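Local coordinates for protein B-agarase (Agarivorans gilvus, PDB 5Z6P) that probably hydrolyses the beta-glycosidic linkages of agarose as a family 50 glycoside hydrolase, at residues Y370-M381 against G392-Q403. Sequence-based numbering, arbitrary orientation.
Sequences YNDPLAEHYGYM and GETYSFYAANLQ
H377, Y395 and E393 carry the contact between 370-381 and 392-403, which builds a β-hairpin from strands 378-384 and 388-395 and lays the 3-10 turn 373-377 against the start of helix 397-406. The H377 imidazole lies over the first turn of that helix: the A399 carbonyl carbon sits above the ring centre and A400 N nearer the rim, while E376 CB covers the opposite face. H377 NE2 donates to Q403 OE1 (2.7 Å), in the plane of the amide carbonyl although ring and amide planes stand 80° apart. Q403 reaches this bond as an extended chain, CG anti to its backbone N (chi1 -176°), and Q403 CD also touches L374 CD2 (3.7 Å). S396 is the N-cap of the helix, its OG accepting from A399 N, and S396 N donates to H377 O (3.3 Å). The Y395 ring reaches the 3-10 turn, where Y395 OH donates to L374 O (2.7 Å) from above the carbonyl plane. The same ring presents an edge to the face of Y378 in a T-shaped pair, centroids 5.0 Å apart and planes at 63°. Between the strands, G379 and T394 form a hydrogen-bonded antiparallel pair, as do M381 and G392. Strand 388-395 is the middle of a three-stranded antiparallel sheet: strand 315-325 flanks it on the other side, and T317 OG1 hydrogen-bonds E393 OE1. The Y378 hydroxyl bonds to P368 O. E393, its chain extended, runs past the Y378 ring and sets E393 CD 3.4 Å from Y378 CD1. At the end of that chain, OE2 of E393 accepts a hydrogen bond from Y370 OH on its syn lone pair (2.9 Å).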
ATOM      1  N   TYR A 370     -11.977  17.025  28.992  1.00 22.99           N
ATOM      2  CA  TYR A 370     -10.715  17.705  28.747  1.00 21.89           C
ATOM      3  C   TYR A 370      -9.863  17.811  30.004  1.00 23.33           C
ATOM      4  O   TYR A 370      -8.688  18.149  29.919  1.00 24.94           O
ATOM      5  CB  TYR A 370     -10.972  19.084  28.142  1.00 24.27           C
ATOM      6  CG  TYR A 370     -11.558  19.016  26.741  1.00 23.65           C
ATOM      7  CD1 TYR A 370     -10.784  18.598  25.667  1.00 23.38           C
ATOM      8  CD2 TYR A 370     -12.877  19.370  26.493  1.00 25.26           C
ATOM      9  CE1 TYR A 370     -11.309  18.530  24.397  1.00 21.90           C
ATOM     10  CE2 TYR A 370     -13.410  19.307  25.210  1.00 20.23           C
ATOM     11  CZ  TYR A 370     -12.618  18.885  24.168  1.00 20.04           C
ATOM     12  OH  TYR A 370     -13.129  18.812  22.889  1.00 20.38           O
ATOM     13  N   ASN A 371     -10.452  17.515  31.165  1.00 25.14           N
ATOM     14  CA  ASN A 371      -9.691  17.443  32.416  1.00 29.94           C
ATOM     15  C   ASN A 371      -9.272  16.012  32.778  1.00 24.36           C
ATOM     16  O   ASN A 371      -8.615  15.783  33.791  1.00 29.67           O
ATOM     17  CB  ASN A 371     -10.483  18.072  33.579  1.00 31.46           C
ATOM     18  CG  ASN A 371     -11.892  17.505  33.731  1.00 35.43           C
ATOM     19  OD1 ASN A 371     -12.134  16.317  33.527  1.00 34.09           O
ATOM     20  ND2 ASN A 371     -12.834  18.372  34.094  1.00 40.18           N
ATOM     21  N   ASP A 372      -9.662  15.056  31.943  1.00 24.56           N
ATOM     22  CA  ASP A 372      -9.302  13.649  32.124  1.00 21.10           C
ATOM     23  C   ASP A 372      -7.838  13.487  31.735  1.00 21.06           C
ATOM     24  O   ASP A 372      -7.420  14.022  30.722  1.00 23.96           O
ATOM     25  CB  ASP A 372     -10.220  12.768  31.264  1.00 21.94           C
ATOM     26  CG  ASP A 372     -10.016  11.272  31.483  1.00 21.13           C
ATOM     27  OD1 ASP A 372      -8.877  10.808  31.658  1.00 26.20           O
ATOM     28  OD2 ASP A 372     -11.021  10.541  31.443  1.00 24.95           O
ATOM     29  N   PRO A 373      -7.043  12.773  32.544  1.00 21.59           N
ATOM     30  CA  PRO A 373      -5.639  12.548  32.161  1.00 22.62           C
ATOM     31  C   PRO A 373      -5.462  11.932  30.756  1.00 21.00           C
ATOM     32  O   PRO A 373      -4.434  12.156  30.111  1.00 21.93           O
ATOM     33  CB  PRO A 373      -5.133  11.582  33.234  1.00 23.09           C
ATOM     34  CG  PRO A 373      -5.987  11.877  34.421  1.00 22.38           C
ATOM     35  CD  PRO A 373      -7.345  12.245  33.887  1.00 22.79           C
ATOM     36  N   LEU A 374      -6.449  11.174  30.301  1.00 19.68           N
ATOM     37  CA  LEU A 374      -6.400  10.581  28.971  1.00 19.50           C
ATOM     38  C   LEU A 374      -6.722  11.593  27.862  1.00 19.54           C
ATOM     39  O   LEU A 374      -6.677  11.253  26.685  1.00 21.79           O
ATOM     40  CB  LEU A 374      -7.349   9.391  28.883  1.00 16.76           C
ATOM     41  CG  LEU A 374      -7.020   8.184  29.762  1.00 18.79           C
ATOM     42  CD1 LEU A 374      -8.130   7.169  29.689  1.00 17.59           C
ATOM     43  CD2 LEU A 374      -5.669   7.551  29.399  1.00 18.59           C
ATOM     44  N   ALA A 375      -7.023  12.834  28.234  1.00 18.79           N
ATOM     45  CA  ALA A 375      -7.201  13.915  27.247  1.00 20.17           C
ATOM     46  C   ALA A 375      -5.866  14.322  26.643  1.00 21.07           C
ATOM     47  O   ALA A 375      -5.822  15.020  25.640  1.00 21.09           O
ATOM     48  CB  ALA A 375      -7.880  15.137  27.872  1.00 20.33           C
ATOM     49  N   GLU A 376      -4.788  13.887  27.279  1.00 16.30           N
ATOM     50  CA  GLU A 376      -3.440  14.069  26.769  1.00 19.00           C
ATOM     51  C   GLU A 376      -3.294  13.620  25.315  1.00 21.20           C
ATOM     52  O   GLU A 376      -2.410  14.077  24.595  1.00 20.85           O
ATOM     53  CB  GLU A 376      -2.456  13.292  27.651  1.00 19.43           C
ATOM     54  CG  GLU A 376      -1.011  13.380  27.226  1.00 23.65           C
ATOM     55  CD  GLU A 376      -0.431  14.772  27.432  1.00 27.34           C
ATOM     56  OE1 GLU A 376      -0.919  15.489  28.323  1.00 29.14           O
ATOM     57  OE2 GLU A 376       0.508  15.145  26.702  1.00 35.10           O
ATOM     58  N   HIS A 377      -4.157  12.708  24.885  1.00 22.40           N
ATOM     59  CA  HIS A 377      -4.007  12.100  23.579  1.00 19.81           C
ATOM     60  C   HIS A 377      -4.893  12.742  22.531  1.00 20.33           C
ATOM     61  O   HIS A 377      -4.995  12.236  21.421  1.00 20.70           O
ATOM     62  CB  HIS A 377      -4.269  10.596  23.687  1.00 19.71           C
ATOM     63  CG  HIS A 377      -3.536   9.973  24.830  1.00 18.88           C
ATOM     64  ND1 HIS A 377      -2.164   9.900  24.874  1.00 18.87           N
ATOM     65  CD2 HIS A 377      -3.979   9.488  26.010  1.00 17.88           C
ATOM     66  CE1 HIS A 377      -1.792   9.358  26.016  1.00 17.44           C
ATOM     67  NE2 HIS A 377      -2.877   9.098  26.723  1.00 19.52           N
ATOM     68  N   TYR A 378      -5.528  13.858  22.878  1.00 17.82           N
ATOM     69  CA  TYR A 378      -6.125  14.709  21.864  1.00 17.95           C
ATOM     70  C   TYR A 378      -5.004  15.318  21.013  1.00 16.43           C
ATOM     71  O   TYR A 378      -3.893  15.505  21.476  1.00 18.51           O
ATOM     72  CB  TYR A 378      -6.987  15.825  22.482  1.00 19.20           C
ATOM     73  CG  TYR A 378      -8.360  15.384  22.935  1.00 19.22           C
ATOM     74  CD1 TYR A 378      -9.280  14.905  22.022  1.00 18.41           C
ATOM     75  CD2 TYR A 378      -8.744  15.472  24.275  1.00 18.80           C
ATOM     76  CE1 TYR A 378     -10.532  14.509  22.415  1.00 20.37           C
ATOM     77  CE2 TYR A 378     -10.003  15.074  24.680  1.00 18.45           C
ATOM     78  CZ  TYR A 378     -10.893  14.593  23.743  1.00 19.43           C
ATOM     79  OH  TYR A 378     -12.149  14.197  24.108  1.00 18.35           O
ATOM     80  N   GLY A 379      -5.311  15.606  19.759  1.00 17.33           N
ATOM     81  CA  GLY A 379      -4.403  16.312  18.878  1.00 16.38           C
ATOM     82  C   GLY A 379      -5.243  17.189  17.975  1.00 17.81           C
ATOM     83  O   GLY A 379      -6.458  17.278  18.158  1.00 18.15           O
ATOM     84  N   TYR A 380      -4.604  17.820  16.997  1.00 15.69           N
ATOM     85  CA  TYR A 380      -5.295  18.730  16.101  1.00 17.94           C
ATOM     86  C   TYR A 380      -4.667  18.720  14.712  1.00 19.96           C
ATOM     87  O   TYR A 380      -3.451  18.790  14.560  1.00 23.01           O
ATOM     88  CB  TYR A 380      -5.284  20.150  16.681  1.00 20.90           C
ATOM     89  CG  TYR A 380      -5.856  21.213  15.776  1.00 22.17           C
ATOM     90  CD1 TYR A 380      -7.225  21.306  15.556  1.00 21.89           C
ATOM     91  CD2 TYR A 380      -5.031  22.134  15.148  1.00 22.32           C
ATOM     92  CE1 TYR A 380      -7.753  22.288  14.734  1.00 20.88           C
ATOM     93  CE2 TYR A 380      -5.555  23.119  14.324  1.00 23.16           C
ATOM     94  CZ  TYR A 380      -6.920  23.188  14.124  1.00 22.69           C
ATOM     95  OH  TYR A 380      -7.453  24.150  13.305  1.00 23.17           O
ATOM     96  N   MET A 381      -5.483  18.628  13.700  1.00 22.61           N
ATOM     97  CA  MET A 381      -5.038  18.610  12.323  1.00 23.68           C
ATOM     98  C   MET A 381      -5.536  19.852  11.633  1.00 22.79           C
ATOM     99  O   MET A 381      -6.636  20.237  11.830  1.00 25.54           O
ATOM    100  CB  MET A 381      -5.508  17.318  11.601  1.00 22.79           C
ATOM    101  CG  MET A 381      -6.280  17.473  10.282  1.00 35.27           C
ATOM    102  SD  MET A 381      -6.717  16.062   9.241  1.00 48.28           S
ATOM    103  CE  MET A 381      -8.241  16.651   8.593  1.00 39.01           C
ATOM    104  N   GLY A 392      -9.391  19.569  12.151  1.00 23.11           N
ATOM    105  CA  GLY A 392     -10.189  18.959  13.185  1.00 19.58           C
ATOM    106  C   GLY A 392      -9.411  18.457  14.373  1.00 16.89           C
ATOM    107  O   GLY A 392      -8.222  18.197  14.306  1.00 19.26           O
ATOM    108  N   GLU A 393     -10.113  18.315  15.479  1.00 20.40           N
ATOM    109  CA  GLU A 393      -9.578  17.629  16.637  1.00 18.32           C
ATOM    110  C   GLU A 393      -9.347  16.166  16.287  1.00 18.35           C
ATOM    111  O   GLU A 393     -10.113  15.590  15.532  1.00 17.16           O
ATOM    112  CB  GLU A 393     -10.543  17.759  17.811  1.00 17.08           C
ATOM    113  CG  GLU A 393     -10.134  17.013  19.046  1.00 18.55           C
ATOM    114  CD  GLU A 393     -11.202  17.045  20.121  1.00 19.96           C
ATOM    115  OE1 GLU A 393     -12.044  16.133  20.154  1.00 20.16           O
ATOM    116  OE2 GLU A 393     -11.193  17.987  20.934  1.00 22.48           O
ATOM    117  N   THR A 394      -8.284  15.582  16.822  1.00 16.48           N
ATOM    118  CA  THR A 394      -8.044  14.161  16.656  1.00 17.35           C
ATOM    119  C   THR A 394      -7.874  13.474  17.993  1.00 21.45           C
ATOM    120  O   THR A 394      -7.701  14.125  19.030  1.00 19.45           O
ATOM    121  CB  THR A 394      -6.783  13.875  15.809  1.00 17.26           C
ATOM    122  OG1 THR A 394      -5.617  14.330  16.505  1.00 15.32           O
ATOM    123  CG2 THR A 394      -6.878  14.550  14.456  1.00 16.14           C
ATOM    124  N   TYR A 395      -7.910  12.149  17.960  1.00 16.67           N
ATOM    125  CA  TYR A 395      -7.629  11.390  19.149  1.00 16.47           C
ATOM    126  C   TYR A 395      -6.935  10.097  18.773  1.00 16.61           C
ATOM    127  O   TYR A 395      -7.234   9.506  17.750  1.00 19.22           O
ATOM    128  CB  TYR A 395      -8.912  11.105  19.928  1.00 13.99           C
ATOM    129  CG  TYR A 395      -8.640  10.622  21.329  1.00 18.23           C
ATOM    130  CD1 TYR A 395      -8.199  11.501  22.311  1.00 17.70           C
ATOM    131  CD2 TYR A 395      -8.796   9.287  21.671  1.00 14.84           C
ATOM    132  CE1 TYR A 395      -7.945  11.065  23.600  1.00 17.66           C
ATOM    133  CE2 TYR A 395      -8.544   8.846  22.959  1.00 16.03           C
ATOM    134  CZ  TYR A 395      -8.120   9.737  23.918  1.00 16.06           C
ATOM    135  OH  TYR A 395      -7.861   9.298  25.199  1.00 17.99           O
ATOM    136  N   SER A 396      -5.997   9.680  19.606  1.00 17.91           N
ATOM    137  CA  SER A 396      -5.363   8.378  19.448  1.00 17.07           C
ATOM    138  C   SER A 396      -5.793   7.456  20.582  1.00 15.64           C
ATOM    139  O   SER A 396      -5.303   7.566  21.697  1.00 17.58           O
ATOM    140  CB  SER A 396      -3.846   8.515  19.415  1.00 15.56           C
ATOM    141  OG  SER A 396      -3.219   7.271  19.644  1.00 14.57           O
ATOM    142  N   PHE A 397      -6.730   6.566  20.293  1.00 16.04           N
ATOM    143  CA  PHE A 397      -7.089   5.512  21.233  1.00 18.47           C
ATOM    144  C   PHE A 397      -5.896   4.584  21.518  1.00 17.51           C
ATOM    145  O   PHE A 397      -5.758   4.062  22.613  1.00 16.68           O
ATOM    146  CB  PHE A 397      -8.286   4.703  20.712  1.00 16.30           C
ATOM    147  CG  PHE A 397      -9.581   5.460  20.726  1.00 17.56           C
ATOM    148  CD1 PHE A 397     -10.373   5.483  21.868  1.00 18.15           C
ATOM    149  CD2 PHE A 397     -10.008   6.164  19.609  1.00 19.30           C
ATOM    150  CE1 PHE A 397     -11.569   6.196  21.897  1.00 16.84           C
ATOM    151  CE2 PHE A 397     -11.210   6.862  19.631  1.00 17.00           C
ATOM    152  CZ  PHE A 397     -11.986   6.875  20.774  1.00 17.62           C
ATOM    153  N   TYR A 398      -5.012   4.401  20.545  1.00 15.92           N
ATOM    154  CA  TYR A 398      -3.847   3.553  20.792  1.00 16.92           C
ATOM    155  C   TYR A 398      -2.968   4.126  21.910  1.00 18.26           C
ATOM    156  O   TYR A 398      -2.557   3.398  22.812  1.00 16.74           O
ATOM    157  CB  TYR A 398      -3.024   3.364  19.516  1.00 15.83           C
ATOM    158  CG  TYR A 398      -1.908   2.347  19.645  1.00 14.90           C
ATOM    159  CD1 TYR A 398      -2.172   0.987  19.594  1.00 13.97           C
ATOM    160  CD2 TYR A 398      -0.594   2.753  19.810  1.00 14.24           C
ATOM    161  CE1 TYR A 398      -1.155   0.060  19.713  1.00 12.67           C
ATOM    162  CE2 TYR A 398       0.423   1.843  19.920  1.00 13.73           C
ATOM    163  CZ  TYR A 398       0.142   0.499  19.867  1.00 14.73           C
ATOM    164  OH  TYR A 398       1.165  -0.413  19.972  1.00 15.73           O
ATOM    165  N   ALA A 399      -2.711   5.434  21.856  1.00 18.78           N
ATOM    166  CA  ALA A 399      -1.936   6.113  22.888  1.00 18.53           C
ATOM    167  C   ALA A 399      -2.637   5.985  24.240  1.00 17.14           C
ATOM    168  O   ALA A 399      -1.990   5.734  25.251  1.00 17.88           O
ATOM    169  CB  ALA A 399      -1.717   7.586  22.530  1.00 16.53           C
ATOM    170  N   ALA A 400      -3.960   6.136  24.230  1.00 18.29           N
ATOM    171  CA  ALA A 400      -4.769   6.038  25.451  1.00 17.56           C
ATOM    172  C   ALA A 400      -4.638   4.655  26.048  1.00 19.60           C
ATOM    173  O   ALA A 400      -4.486   4.529  27.256  1.00 20.63           O
ATOM    174  CB  ALA A 400      -6.239   6.348  25.175  1.00 14.82           C
ATOM    175  N   ASN A 401      -4.689   3.631  25.193  1.00 16.03           N
ATOM    176  CA  ASN A 401      -4.546   2.251  25.643  1.00 18.60           C
ATOM    177  C   ASN A 401      -3.134   1.948  26.148  1.00 16.88           C
ATOM    178  O   ASN A 401      -2.963   1.156  27.064  1.00 21.38           O
ATOM    179  CB  ASN A 401      -4.958   1.279  24.529  1.00 16.46           C
ATOM    180  CG  ASN A 401      -6.448   1.345  24.225  1.00 18.70           C
ATOM    181  OD1 ASN A 401      -7.262   1.537  25.116  1.00 19.07           O
ATOM    182  ND2 ASN A 401      -6.807   1.201  22.959  1.00 18.65           N
ATOM    183  N   LEU A 402      -2.123   2.584  25.573  1.00 18.40           N
ATOM    184  CA  LEU A 402      -0.791   2.480  26.138  1.00 19.10           C
ATOM    185  C   LEU A 402      -0.761   3.003  27.587  1.00 19.47           C
ATOM    186  O   LEU A 402      -0.179   2.375  28.478  1.00 20.22           O
ATOM    187  CB  LEU A 402       0.220   3.235  25.283  1.00 20.73           C
ATOM    188  CG  LEU A 402       0.458   2.706  23.866  1.00 18.07           C
ATOM    189  CD1 LEU A 402       1.652   3.417  23.236  1.00 19.83           C
ATOM    190  CD2 LEU A 402       0.652   1.192  23.864  1.00 17.34           C
ATOM    191  N   GLN A 403      -1.389   4.152  27.821  1.00 21.12           N
ATOM    192  CA  GLN A 403      -1.418   4.722  29.160  1.00 19.15           C
ATOM    193  C   GLN A 403      -2.238   3.841  30.120  1.00 20.27           C
ATOM    194  O   GLN A 403      -1.814   3.591  31.246  1.00 22.08           O
ATOM    195  CB  GLN A 403      -1.971   6.149  29.137  1.00 18.70           C
ATOM    196  CG  GLN A 403      -1.923   6.813  30.499  1.00 20.42           C
ATOM    197  CD  GLN A 403      -2.203   8.291  30.453  1.00 21.82           C
ATOM    198  OE1 GLN A 403      -2.400   8.867  29.386  1.00 22.32           O
ATOM    199  NE2 GLN A 403      -2.222   8.919  31.621  1.00 21.41           N
TER
HETATM  200  O   HOH W   1      -2.162  11.879  30.874  1.00 25.34           O
HETATM  201  O   HOH W   2      -4.524  12.566  18.533  1.00 21.79           O
HETATM  202  O   HOH W   3     -13.667  15.626  21.850  1.00 23.61           O